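PDB 4DA2: sugar fermentation stimulation protein homolog from Pyrococcus furiosus, which probably binds DNA, pairing an OB-fold domain with a PD-(D/E)xK nuclease-like domain that holds calcium ions. Local coordinates for residues L43-I48 with A135-G140; H73-I78 with G212-L217; Y142-D147 with K185-G190; R152-I157 with K189-I194; P179-F184 with G225-E230. The protein carries 1 engineered substitution. All coordinates share one frame; numbering follows the deposited sequence.

Contact 1 (L43-I48 with A135-G140)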
# COMPACT_ATOMS: atom_id res chain seq x y z
N LEU A 43 -5.61 -8.37 7.58
CA LEU A 43 -6.63 -8.39 6.52
C LEU A 43 -7.83 -9.26 6.92
O LEU A 43 -8.39 -9.97 6.09
CB LEU A 43 -6.04 -8.86 5.18
CG LEU A 43 -5.02 -8.06 4.37
CD1 LEU A 43 -5.11 -6.57 4.64
CD2 LEU A 43 -3.62 -8.59 4.62
N ASN A 44 -8.22 -9.18 8.19
CA ASN A 44 -9.35 -9.97 8.71
C ASN A 44 -10.67 -9.78 7.98
O ASN A 44 -11.44 -10.73 7.85
CB ASN A 44 -9.54 -9.71 10.21
CG ASN A 44 -8.78 -10.69 11.08
OD1 ASN A 44 -8.60 -11.86 10.72
ND2 ASN A 44 -8.35 -10.23 12.25
N GLU A 45 -10.94 -8.57 7.51
CA GLU A 45 -12.19 -8.34 6.78
C GLU A 45 -12.21 -8.92 5.34
O GLU A 45 -13.28 -9.14 4.77
CB GLU A 45 -12.63 -6.88 6.87
CG GLU A 45 -12.98 -6.51 8.32
CD GLU A 45 -13.27 -5.03 8.54
OE1 GLU A 45 -13.74 -4.35 7.59
OE2 GLU A 45 -13.05 -4.55 9.67
N PHE A 46 -11.02 -9.19 4.80
CA PHE A 46 -10.90 -9.73 3.44
C PHE A 46 -10.70 -11.23 3.42
O PHE A 46 -11.26 -11.90 2.54
CB PHE A 46 -9.73 -9.09 2.66
CG PHE A 46 -10.00 -7.67 2.21
CD1 PHE A 46 -11.10 -7.38 1.39
CD2 PHE A 46 -9.17 -6.63 2.61
CE1 PHE A 46 -11.36 -6.07 0.98
CE2 PHE A 46 -9.41 -5.31 2.21
CZ PHE A 46 -10.51 -5.03 1.39
N MET A 47 -9.88 -11.73 4.35
CA MET A 47 -9.43 -13.14 4.39
C MET A 47 -10.50 -13.99 5.04
O MET A 47 -10.28 -14.52 6.13
CB MET A 47 -8.15 -13.28 5.20
CG MET A 47 -7.01 -12.38 4.77
SD MET A 47 -6.10 -13.13 3.43
CE MET A 47 -5.08 -11.77 2.85
N ILE A 48 -11.64 -14.11 4.36
CA ILE A 48 -12.81 -14.84 4.87
C ILE A 48 -13.13 -15.94 3.86
O ILE A 48 -13.27 -15.67 2.67
CB ILE A 48 -14.05 -13.89 5.06
CG1 ILE A 48 -13.74 -12.76 6.05
CG2 ILE A 48 -15.34 -14.68 5.45
CD1 ILE A 48 -13.79 -13.14 7.50
N ALA A 135 -2.96 1.02 3.08
CA ALA A 135 -4.11 1.44 3.90
C ALA A 135 -5.41 0.90 3.34
O ALA A 135 -6.14 1.59 2.63
CB ALA A 135 -4.16 2.97 4.02
N VAL A 136 -5.69 -0.36 3.63
CA VAL A 136 -6.85 -1.02 3.02
C VAL A 136 -7.87 -1.48 4.07
O VAL A 136 -8.74 -2.34 3.79
CB VAL A 136 -6.45 -2.15 2.01
CG1 VAL A 136 -5.73 -1.52 0.78
CG2 VAL A 136 -5.57 -3.22 2.67
N LEU A 137 -7.78 -0.91 5.27
CA LEU A 137 -8.78 -1.12 6.31
C LEU A 137 -9.82 -0.00 6.21
O LEU A 137 -9.46 1.18 6.22
CB LEU A 137 -8.13 -1.14 7.69
CG LEU A 137 -9.07 -1.33 8.90
CD1 LEU A 137 -9.70 -2.73 8.93
CD2 LEU A 137 -8.39 -1.00 10.21
N ARG A 138 -11.09 -0.37 6.07
CA ARG A 138 -12.13 0.62 5.81
C ARG A 138 -12.94 0.92 7.04
O ARG A 138 -13.35 0.02 7.77
CB ARG A 138 -13.08 0.12 4.72
CG ARG A 138 -14.36 0.98 4.55
CD ARG A 138 -15.43 0.27 3.73
NE ARG A 138 -14.91 -0.20 2.45
CZ ARG A 138 -14.73 0.57 1.38
NH1 ARG A 138 -15.03 1.86 1.41
NH2 ARG A 138 -14.23 0.03 0.27
N GLU A 139 -13.17 2.21 7.26
CA GLU A 139 -14.21 2.66 8.18
C GLU A 139 -14.98 3.76 7.48
O GLU A 139 -14.54 4.91 7.42
CB GLU A 139 -13.63 3.18 9.50
CG GLU A 139 -14.71 3.65 10.49
CD GLU A 139 -14.15 4.52 11.59
OE1 GLU A 139 -13.44 3.99 12.48
OE2 GLU A 139 -14.42 5.74 11.56
N GLY A 140 -16.13 3.40 6.91
CA GLY A 140 -16.94 4.33 6.13
C GLY A 140 -16.20 4.91 4.94
O GLY A 140 -15.79 4.19 4.04
O HOH W 1 -11.93 -2.94 6.09

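Contact 2 (H73-I78 with G212-L217)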
# COMPACT_ATOMS: atom_id res chain seq x y z
N HIS A 73 -17.12 -3.82 -3.30
CA HIS A 73 -18.09 -2.90 -3.88
C HIS A 73 -18.07 -2.87 -5.42
O HIS A 73 -18.23 -1.81 -6.04
CB HIS A 73 -17.96 -1.52 -3.23
CG HIS A 73 -18.17 -1.55 -1.75
ND1 HIS A 73 -19.25 -2.19 -1.17
CD2 HIS A 73 -17.43 -1.05 -0.73
CE1 HIS A 73 -19.17 -2.08 0.15
NE2 HIS A 73 -18.08 -1.39 0.44
N GLY A 74 -17.90 -4.04 -6.03
CA GLY A 74 -17.95 -4.15 -7.47
C GLY A 74 -16.63 -3.88 -8.16
O GLY A 74 -16.49 -4.07 -9.37
N LYS A 75 -15.64 -3.45 -7.40
CA LYS A 75 -14.31 -3.17 -7.93
C LYS A 75 -13.38 -4.15 -7.20
O LYS A 75 -13.85 -5.15 -6.60
CB LYS A 75 -13.89 -1.70 -7.66
CG LYS A 75 -14.87 -0.59 -8.12
CD LYS A 75 -14.83 -0.36 -9.62
CE LYS A 75 -15.49 0.98 -10.09
NZ LYS A 75 -16.96 1.06 -9.81
N ILE A 76 -12.08 -3.84 -7.20
CA ILE A 76 -11.11 -4.68 -6.49
C ILE A 76 -10.24 -3.85 -5.54
O ILE A 76 -9.62 -2.87 -5.98
CB ILE A 76 -10.20 -5.42 -7.48
CG1 ILE A 76 -11.06 -6.37 -8.36
CG2 ILE A 76 -9.13 -6.22 -6.71
CD1 ILE A 76 -10.36 -6.86 -9.65
N ALA A 77 -10.20 -4.23 -4.26
CA ALA A 77 -9.26 -3.63 -3.28
C ALA A 77 -7.90 -4.31 -3.51
O ALA A 77 -7.83 -5.53 -3.58
CB ALA A 77 -9.73 -3.90 -1.88
N ILE A 78 -6.83 -3.53 -3.61
CA ILE A 78 -5.52 -4.11 -3.88
C ILE A 78 -4.83 -4.30 -2.53
O ILE A 78 -4.43 -3.32 -1.87
CB ILE A 78 -4.66 -3.21 -4.81
CG1 ILE A 78 -5.36 -3.02 -6.17
CG2 ILE A 78 -3.26 -3.85 -4.95
CD1 ILE A 78 -4.72 -1.96 -7.11
N GLY A 212 -5.99 7.59 -3.20
CA GLY A 212 -7.05 6.61 -3.45
C GLY A 212 -6.78 5.86 -4.74
O GLY A 212 -6.51 6.47 -5.78
N LEU A 213 -6.86 4.53 -4.66
CA LEU A 213 -6.61 3.67 -5.79
C LEU A 213 -7.56 2.49 -5.72
O LEU A 213 -8.05 2.15 -4.63
CB LEU A 213 -5.17 3.12 -5.77
CG LEU A 213 -4.04 4.04 -6.20
CD1 LEU A 213 -3.61 4.99 -5.07
CD2 LEU A 213 -2.89 3.19 -6.65
N HIS A 214 -7.84 1.91 -6.87
CA HIS A 214 -8.52 0.62 -6.95
C HIS A 214 -8.17 -0.02 -8.29
O HIS A 214 -7.52 0.60 -9.16
CB HIS A 214 -10.05 0.75 -6.75
CG HIS A 214 -10.74 1.47 -7.87
ND1 HIS A 214 -10.99 2.83 -7.85
CD2 HIS A 214 -11.19 1.03 -9.07
CE1 HIS A 214 -11.57 3.19 -8.97
NE2 HIS A 214 -11.71 2.12 -9.73
N MET A 215 -8.58 -1.28 -8.46
CA MET A 215 -8.43 -1.99 -9.70
C MET A 215 -9.83 -2.37 -10.17
O MET A 215 -10.71 -2.69 -9.34
CB MET A 215 -7.56 -3.23 -9.49
CG MET A 215 -7.29 -4.01 -10.79
SD MET A 215 -5.91 -5.21 -10.66
CE MET A 215 -6.42 -6.28 -9.35
N GLU A 216 -10.06 -2.23 -11.47
CA GLU A 216 -11.31 -2.63 -12.08
C GLU A 216 -11.21 -4.10 -12.42
O GLU A 216 -10.11 -4.63 -12.52
CB GLU A 216 -11.54 -1.84 -13.37
CG GLU A 216 -11.49 -0.32 -13.18
CD GLU A 216 -12.80 0.21 -12.67
OE1 GLU A 216 -13.81 -0.51 -12.86
OE2 GLU A 216 -12.86 1.31 -12.09
N LEU A 217 -12.35 -4.75 -12.62
CA LEU A 217 -12.37 -6.17 -12.97
C LEU A 217 -11.62 -6.46 -14.26
O LEU A 217 -11.11 -7.57 -14.44
CB LEU A 217 -13.82 -6.68 -13.09
CG LEU A 217 -14.73 -6.43 -11.89
CD1 LEU A 217 -16.16 -6.89 -12.17
CD2 LEU A 217 -14.19 -7.11 -10.64

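Contact 3 (Y142-D147 with K185-G190)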
# COMPACT_ATOMS: atom_id res chain seq x y z
N TYR A 142 -13.31 6.33 5.18
CA TYR A 142 -11.87 6.36 5.51
C TYR A 142 -11.17 5.07 5.06
O TYR A 142 -11.71 3.98 5.24
CB TYR A 142 -11.62 6.52 7.02
CG TYR A 142 -12.05 7.86 7.57
CD1 TYR A 142 -11.13 8.91 7.70
CD2 TYR A 142 -13.37 8.08 7.97
CE1 TYR A 142 -11.53 10.17 8.20
CE2 TYR A 142 -13.77 9.31 8.48
CZ TYR A 142 -12.85 10.35 8.59
OH TYR A 142 -13.26 11.57 9.08
N ALA A 143 -9.98 5.22 4.47
CA ALA A 143 -8.96 4.15 4.47
C ALA A 143 -8.11 4.34 5.70
O ALA A 143 -7.82 5.50 6.09
CB ALA A 143 -8.11 4.25 3.23
N MET A 144 -7.68 3.24 6.31
CA MET A 144 -6.92 3.30 7.55
C MET A 144 -5.69 2.42 7.59
O MET A 144 -5.59 1.39 6.84
CB MET A 144 -7.83 3.00 8.74
CG MET A 144 -9.03 3.90 8.78
SD MET A 144 -9.82 3.75 10.40
CE MET A 144 -10.30 2.01 10.43
N TYR A 145 -4.74 2.84 8.43
CA TYR A 145 -3.55 2.06 8.72
C TYR A 145 -3.19 2.22 10.18
O TYR A 145 -3.32 3.32 10.73
CB TYR A 145 -2.40 2.52 7.81
CG TYR A 145 -1.02 2.07 8.25
CD1 TYR A 145 -0.42 0.91 7.71
CD2 TYR A 145 -0.33 2.79 9.23
CE1 TYR A 145 0.86 0.52 8.12
CE2 TYR A 145 0.96 2.40 9.65
CZ TYR A 145 1.54 1.27 9.09
OH TYR A 145 2.79 0.90 9.51
N PRO A 146 -2.69 1.14 10.82
CA PRO A 146 -2.55 -0.21 10.27
C PRO A 146 -3.74 -1.02 10.78
O PRO A 146 -4.58 -0.45 11.49
CB PRO A 146 -1.27 -0.70 10.92
CG PRO A 146 -1.31 -0.09 12.27
CD PRO A 146 -1.98 1.27 12.11
N ASP A 147 -3.82 -2.31 10.48
CA ASP A 147 -4.94 -3.09 11.05
C ASP A 147 -4.57 -3.91 12.29
O ASP A 147 -5.42 -4.59 12.88
CB ASP A 147 -5.69 -3.91 9.99
CG ASP A 147 -4.88 -5.08 9.47
OD1 ASP A 147 -3.84 -5.41 10.08
OD2 ASP A 147 -5.31 -5.67 8.46
N LYS A 185 -7.37 8.07 7.83
CA LYS A 185 -6.90 8.31 9.20
C LYS A 185 -6.21 7.08 9.78
O LYS A 185 -6.50 5.97 9.34
CB LYS A 185 -8.05 8.74 10.12
CG LYS A 185 -9.09 7.66 10.33
CD LYS A 185 -10.28 8.24 11.09
CE LYS A 185 -11.33 7.15 11.32
NZ LYS A 185 -12.50 7.69 12.11
N PRO A 186 -5.30 7.27 10.76
CA PRO A 186 -4.74 6.10 11.46
C PRO A 186 -5.83 5.35 12.23
O PRO A 186 -6.80 5.94 12.72
CB PRO A 186 -3.73 6.69 12.44
CG PRO A 186 -3.52 8.15 12.01
CD PRO A 186 -4.76 8.55 11.27
N TYR A 187 -5.70 4.03 12.24
CA TYR A 187 -6.57 3.17 13.03
C TYR A 187 -5.88 3.05 14.38
O TYR A 187 -5.01 2.22 14.60
CB TYR A 187 -6.79 1.83 12.35
CG TYR A 187 -7.70 0.87 13.12
CD1 TYR A 187 -8.91 1.31 13.64
CD2 TYR A 187 -7.33 -0.47 13.28
CE1 TYR A 187 -9.74 0.44 14.33
CE2 TYR A 187 -8.19 -1.36 13.97
CZ TYR A 187 -9.37 -0.87 14.50
OH TYR A 187 -10.20 -1.72 15.17
N LYS A 188 -6.30 3.94 15.29
CA LYS A 188 -5.68 4.10 16.61
C LYS A 188 -5.67 2.78 17.37
O LYS A 188 -4.63 2.39 17.88
CB LYS A 188 -6.43 5.18 17.41
CG LYS A 188 -5.72 5.60 18.71
CD LYS A 188 -6.31 6.88 19.31
CE LYS A 188 -5.59 7.25 20.60
NZ LYS A 188 -6.33 8.27 21.39
N LYS A 189 -6.82 2.11 17.42
CA LYS A 189 -6.94 0.80 18.10
C LYS A 189 -5.94 -0.23 17.56
O LYS A 189 -5.32 -0.96 18.33
CB LYS A 189 -8.37 0.25 18.00
CG LYS A 189 -8.64 -1.00 18.85
CD LYS A 189 -9.99 -1.63 18.53
CE LYS A 189 -10.14 -3.01 19.14
NZ LYS A 189 -10.16 -2.98 20.63
N GLY A 190 -5.76 -0.26 16.23
CA GLY A 190 -4.80 -1.17 15.59
C GLY A 190 -3.38 -1.02 16.09
O GLY A 190 -2.66 -2.01 16.27

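Contact 4 (R152-I157 with K189-I194)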
# COMPACT_ATOMS: atom_id res chain seq x y z
N ARG A 152 7.70 -2.94 12.60
CA ARG A 152 8.32 -2.53 11.35
C ARG A 152 7.90 -1.08 11.05
O ARG A 152 8.76 -0.24 10.83
CB ARG A 152 7.87 -3.48 10.24
CG ARG A 152 8.56 -3.37 8.91
CD ARG A 152 7.73 -4.15 7.87
NE ARG A 152 8.43 -4.48 6.64
CZ ARG A 152 8.57 -5.72 6.15
NH1 ARG A 152 8.05 -6.77 6.78
NH2 ARG A 152 9.22 -5.90 5.01
N GLY A 153 6.59 -0.81 11.07
CA GLY A 153 6.07 0.54 10.82
C GLY A 153 6.42 1.57 11.87
O GLY A 153 6.68 2.73 11.53
N GLN A 154 6.45 1.17 13.14
CA GLN A 154 6.90 2.07 14.20
C GLN A 154 8.34 2.51 13.94
O GLN A 154 8.64 3.69 14.07
CB GLN A 154 6.79 1.42 15.59
CG GLN A 154 5.36 1.16 16.05
CD GLN A 154 5.31 0.31 17.33
OE1 GLN A 154 6.32 0.14 18.00
NE2 GLN A 154 4.15 -0.21 17.65
N ARG A 155 9.20 1.56 13.55
CA ARG A 155 10.59 1.85 13.18
C ARG A 155 10.69 2.81 12.01
O ARG A 155 11.48 3.73 12.06
CB ARG A 155 11.35 0.55 12.84
CG ARG A 155 11.88 -0.17 14.05
CD ARG A 155 12.72 -1.40 13.61
NE ARG A 155 12.57 -2.51 14.55
CZ ARG A 155 12.13 -3.72 14.23
NH1 ARG A 155 11.81 -4.05 12.97
NH2 ARG A 155 12.03 -4.64 15.18
N HIS A 156 9.91 2.56 10.97
CA HIS A 156 9.95 3.43 9.80
C HIS A 156 9.57 4.85 10.15
O HIS A 156 10.22 5.79 9.72
CB HIS A 156 9.05 2.90 8.69
CG HIS A 156 9.50 1.61 8.08
ND1 HIS A 156 8.64 0.81 7.36
CD2 HIS A 156 10.70 0.99 8.08
CE1 HIS A 156 9.30 -0.25 6.92
NE2 HIS A 156 10.55 -0.18 7.36
N ILE A 157 8.50 5.03 10.93
CA ILE A 157 8.05 6.39 11.28
C ILE A 157 9.10 7.10 12.13
O ILE A 157 9.36 8.31 11.96
CB ILE A 157 6.63 6.40 11.93
CG1 ILE A 157 5.60 5.84 10.93
CG2 ILE A 157 6.24 7.87 12.35
CD1 ILE A 157 4.32 5.24 11.59
N LYS A 189 -6.82 2.11 17.42
CA LYS A 189 -6.94 0.80 18.10
C LYS A 189 -5.94 -0.23 17.56
O LYS A 189 -5.32 -0.96 18.33
CB LYS A 189 -8.37 0.25 18.00
CG LYS A 189 -8.64 -1.00 18.85
CD LYS A 189 -9.99 -1.63 18.53
CE LYS A 189 -10.14 -3.01 19.14
NZ LYS A 189 -10.16 -2.98 20.63
N GLY A 190 -5.76 -0.26 16.23
CA GLY A 190 -4.80 -1.17 15.59
C GLY A 190 -3.38 -1.02 16.09
O GLY A 190 -2.66 -2.01 16.27
N ASP A 191 -2.95 0.23 16.27
CA ASP A 191 -1.64 0.49 16.82
C ASP A 191 -1.55 1.92 17.41
O ASP A 191 -1.20 2.86 16.70
CB ASP A 191 -0.55 0.27 15.78
CG ASP A 191 0.84 0.24 16.41
OD1 ASP A 191 1.01 0.89 17.46
OD2 ASP A 191 1.75 -0.43 15.88
N PRO A 192 -1.84 2.07 18.72
CA PRO A 192 -1.87 3.39 19.36
C PRO A 192 -0.51 4.09 19.32
O PRO A 192 -0.48 5.31 19.25
CB PRO A 192 -2.26 3.06 20.81
CG PRO A 192 -3.04 1.79 20.69
CD PRO A 192 -2.32 1.01 19.63
N LYS A 193 0.59 3.34 19.36
CA LYS A 193 1.94 3.93 19.26
C LYS A 193 2.15 4.61 17.88
O LYS A 193 2.72 5.72 17.79
CB LYS A 193 3.02 2.86 19.50
CG LYS A 193 2.93 2.16 20.87
CD LYS A 193 4.03 1.12 21.05
CE LYS A 193 3.91 0.41 22.41
NZ LYS A 193 4.91 -0.68 22.53
N ILE A 194 1.66 3.94 16.84
CA ILE A 194 1.74 4.47 15.48
C ILE A 194 0.90 5.74 15.34
O ILE A 194 1.36 6.72 14.74
CB ILE A 194 1.37 3.44 14.39
CG1 ILE A 194 2.55 2.49 14.13
CG2 ILE A 194 1.04 4.16 13.05
CD1 ILE A 194 2.23 1.43 13.12

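Contact 5 (P179-F184 with G225-E230)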
# COMPACT_ATOMS: atom_id res chain seq x y z
N PRO A 179 -11.72 0.87 -3.21
CA PRO A 179 -12.70 1.74 -3.87
C PRO A 179 -13.54 2.45 -2.80
O PRO A 179 -13.59 2.02 -1.63
CB PRO A 179 -13.57 0.76 -4.67
CG PRO A 179 -13.50 -0.53 -3.85
CD PRO A 179 -12.08 -0.56 -3.32
N ASN A 180 -14.18 3.55 -3.21
CA ASN A 180 -15.13 4.31 -2.38
C ASN A 180 -14.62 4.73 -1.00
O ASN A 180 -15.27 4.52 0.02
CB ASN A 180 -16.48 3.58 -2.26
CG ASN A 180 -17.04 3.20 -3.61
OD1 ASN A 180 -16.67 2.17 -4.18
ND2 ASN A 180 -17.90 4.05 -4.17
N VAL A 181 -13.43 5.31 -0.98
CA VAL A 181 -12.97 6.00 0.20
C VAL A 181 -12.52 7.36 -0.28
O VAL A 181 -12.09 7.50 -1.43
CB VAL A 181 -11.78 5.26 0.93
CG1 VAL A 181 -12.27 4.02 1.70
CG2 VAL A 181 -10.64 4.93 -0.04
N SER A 182 -12.67 8.38 0.57
CA SER A 182 -12.31 9.75 0.19
C SER A 182 -11.37 10.39 1.19
O SER A 182 -10.90 11.54 1.00
CB SER A 182 -13.58 10.62 0.12
OG SER A 182 -14.25 10.55 1.37
N LYS A 183 -11.13 9.69 2.28
CA LYS A 183 -10.31 10.18 3.41
C LYS A 183 -9.37 9.11 3.94
O LYS A 183 -9.51 7.95 3.60
CB LYS A 183 -11.21 10.68 4.56
CG LYS A 183 -12.12 11.83 4.15
CD LYS A 183 -12.81 12.44 5.37
CE LYS A 183 -14.04 11.64 5.76
NZ LYS A 183 -15.22 11.98 4.92
N PHE A 184 -8.38 9.54 4.72
CA PHE A 184 -7.49 8.65 5.45
C PHE A 184 -7.40 9.04 6.91
O PHE A 184 -7.32 10.22 7.21
CB PHE A 184 -6.05 8.66 4.82
CG PHE A 184 -5.03 8.00 5.72
CD1 PHE A 184 -4.81 6.62 5.67
CD2 PHE A 184 -4.37 8.75 6.70
CE1 PHE A 184 -3.91 6.02 6.58
CE2 PHE A 184 -3.47 8.16 7.58
CZ PHE A 184 -3.24 6.78 7.53
N GLY A 225 -7.00 10.09 -7.04
CA GLY A 225 -6.49 11.35 -6.52
C GLY A 225 -6.14 11.22 -5.04
O GLY A 225 -6.10 10.09 -4.48
N GLU A 226 -5.94 12.35 -4.38
CA GLU A 226 -5.59 12.29 -2.95
C GLU A 226 -6.80 12.13 -2.04
O GLU A 226 -7.92 12.54 -2.37
CB GLU A 226 -4.80 13.53 -2.52
CG GLU A 226 -3.45 13.65 -3.17
CD GLU A 226 -2.70 14.89 -2.68
OE1 GLU A 226 -2.64 15.12 -1.44
OE2 GLU A 226 -2.13 15.60 -3.53
N LEU A 227 -6.57 11.56 -0.87
CA LEU A 227 -7.59 11.41 0.15
C LEU A 227 -7.34 12.49 1.20
O LEU A 227 -6.18 12.90 1.42
CB LEU A 227 -7.50 10.03 0.81
CG LEU A 227 -7.51 8.77 -0.09
CD1 LEU A 227 -7.28 7.51 0.75
CD2 LEU A 227 -8.82 8.68 -0.84
N GLY A 228 -8.42 12.94 1.84
CA GLY A 228 -8.30 13.94 2.90
C GLY A 228 -7.70 13.30 4.14
O GLY A 228 -8.27 12.40 4.71
N VAL A 229 -6.54 13.81 4.54
CA VAL A 229 -5.76 13.30 5.66
C VAL A 229 -6.20 13.88 7.00
O VAL A 229 -6.24 15.10 7.18
CB VAL A 229 -4.27 13.60 5.44
CG1 VAL A 229 -3.46 13.19 6.63
CG2 VAL A 229 -3.76 12.86 4.16
N GLU A 230 -6.52 12.98 7.93
CA GLU A 230 -6.73 13.34 9.35
C GLU A 230 -5.71 12.59 10.21
O GLU A 230 -5.50 11.38 10.06
CB GLU A 230 -8.14 12.98 9.82
CG GLU A 230 -9.22 13.64 8.99
CD GLU A 230 -10.62 13.28 9.44
OE1 GLU A 230 -10.77 12.68 10.51
OE2 GLU A 230 -11.55 13.59 8.68

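Contact 1 (L43-I48 with A135-G140)
The ring of F46 turns its edge to V136: CE2 lies 3.4 Å from V136 O, and the carbonyl oxygen stays close to the ring plane, where the slightly positive C-H rim suits an acceptor. The ring of F70 meets that of F46 with the planes about 20° apart. The second flat group, the guanidinium of R138, has G140 O in its plane at the edge; its charged end forms a salt bridge with D72 and hydrogen bonds to the carbonyls of P179 and N180. Beside the phenyl, L43 and V136 make a branched apolar pair, CD1 to CG2 at 3.9 Å. E45 suits the more exposed margin. Its chain is extended, chi2 173° carrying CD out toward the strand, and OE1 accepts from a water at 2.7 Å. That water in turn takes the N-H of R138, 2.7 Å from R138 N, and so links the carboxylate of E45 to the backbone of strand 127-139. E45 OE2 lies 3.9 Å from L137 CD1. On the loop side, L43 O accepts from both F46 N and M47 N, a tight turn presenting E45 and F46 together. The contact is an interdomain seam: the OB-domain loop between strands 31-36 and 52-57 rests on strand 127-139 of the PD-(D/E)xK domain, the strand that also supplies the calcium ligands E131 and T132.

Contact 2 (H73-I78 with G212-L217)
I76 crosses both M215 and L217 obliquely. Its CB lies 3.3 Å from M215 O; CG1 then runs to L217 CD2 at 3.9 Å, while the CG2 branch meets M215 CE at 3.8 Å. The tip, CD1, ends 3.6 Å from E216 O. A beta-branched residue suits this place, since its two arms reach different neighbours at once. M215 answers with a chain that bends at chi3 (59°), which carries the methyl CE to CG2 of I76. The backbones close the same pair: I76 N donates to M215 O at 2.8 Å, bent to 135° at the hydrogen, and M215 N returns a straighter bond to I76 O at 3.1 Å. At the more exposed margin K75 and E216 lie side by side, K75 CE 3.3 Å from E216 OE2, so that lysine methylenes cover the carboxylate. H214 NE2 donates to that oxygen at 2.7 Å, in its own ring plane but from above the carboxylate plane, which is likely to limit the carboxylate's rotation; ND1 is bonded to R224. I76 and M215 form an antiparallel hydrogen-bonded pair, a single beta bridge by which strand 75-78 of the OB fold crosses strand 207-215 of the PD-(D/E)xK sheet.

Contact 3 (Y142-D147 with K185-G190)
Y145 O is gripped twice by the opposing segment: Y187 N donates to it at 2.9 Å, and P186 CA adds a C-H contact at 3.2 Å. Earlier in the pair, K185 N donates to A143 O at 3.1 Å. K185 then runs over one face of the Y142 ring. Its CD makes a CH-pi contact, and NZ stands 4.3 Å from the ring centroid in a cation-pi contact, 14° off the normal; a long aliphatic chain ending in charge can do both. NZ also forms a salt bridge with E139, and Y142 OH bonds to E230. M144 lies alongside K185 and sets its methyl CE 3.6 Å from Y187 CD1, while SD, 5.2 Å from that ring's centroid, makes an oblique Met-aromatic contact. P146 O meets the edge of the Y187 ring, 3.3 Å from CD2, and is buried without a hydrogen-bond partner in the model. A cis peptide precedes P146, whose CB sits over the centre of the Y145 ring. G190 is apt because a CB would come within 2.6 Å of P146 O. The pair belongs to the parallel part of the PD-(D/E)xK sheet, where strand 142-145 runs beside strand 183-186.

Contact 4 (R152-I157 with K189-I194)
Q154 has CG anti to its carbonyl carbon (chi1 -67°) and D191 has CG anti to its backbone N (chi1 -167°), which sets the two CG atoms; the extended glutamine chain then carries its amide to the carboxylate. The motif is a helix N-cap, D191 preceding helix 192-204, here gripped from the neighbouring helix 151-165. Q154 NE2 donates to D191 OD2 at 3.0 Å, in its own amide plane and onto the syn lone pair, although the two flat groups are turned 72° apart. S150 N also donates to OD2. The other oxygen does the capping: D191 OD1 accepts from I194 N at 3.2 Å, from above the carboxylate plane. An aspartate is short enough to turn back on its own helix, whose N-terminus would probably favour its charge. Glutamine adds a donor and an apolar stem, for Q154 CG packs 3.7 Å from I194 CG1. An alanine in place of Q154 would probably leave D191 OD2 with one donor fewer and open a gap beside I194 CG1 and the K193 chain. G153 suits the close approach, a CB there being tight against I194 CD1. One turn on, I157 CD1 touches I194 CG2 at 3.7 Å.

Contact 5 (P179-F184 with G225-E230)
Two parallel strands of the PD-(D/E)xK sheet, 183-186 and the end of 220-229, meet here, with K183 paired to G228 and F184 to V229. The ladder has three bonds: G228 N to S182 O at 3.0 Å, F184 N to G228 O at 2.9 Å, and E230 N to F184 O at 3.0 Å. F184 thus bonds to the residues flanking V229, the usual parallel pattern. The buried F184 ring, large and apolar, stacks on F174. A chi1 of -53° puts CG of L227 beside its backbone N, and from there the two methyls spread along the facing chain, CD2 3.5 Å from V181 O and CD1 3.6 Å from K183 O. A forked side chain suits, each arm covering a different peptide. An alanine in place of L227 would probably open a gap beside V181 and F184 CB and leave those peptides less covered. On the face of K183, opposite that of F184 and V229, crowding does not force G228: a CB would fit. Lysine suits the partly exposed margin, its ammonium making a cation-pi contact with Y142. Its chain crosses E230 obliquely, K183 CD standing 3.7 Å from E230 OE2, the oxygen held by Y142.

How the contacts relate
Contacts 1 and 2 join the OB domain to the PD-(D/E)xK domain, whereas contacts 3, 4 and 5 build the latter from within. Both seams are partly buried, but contact 1 relies on a water and a ring edge, while contact 2 has a true backbone bridge. Contacts 3 and 5 share strand 183-186, which is flanked by 142-145 and 220-229; both work through backbone bonds between neighbouring strands, regular in contact 5 and looser in contact 3. In contact 4, the more buried one, helices meet through an amide, a cap and isoleucines. Contacts 3 and 4 share K189 and G190, and P146 packs on D191. The R138 side chain ties contact 1 to segment 179-184 of contact 5.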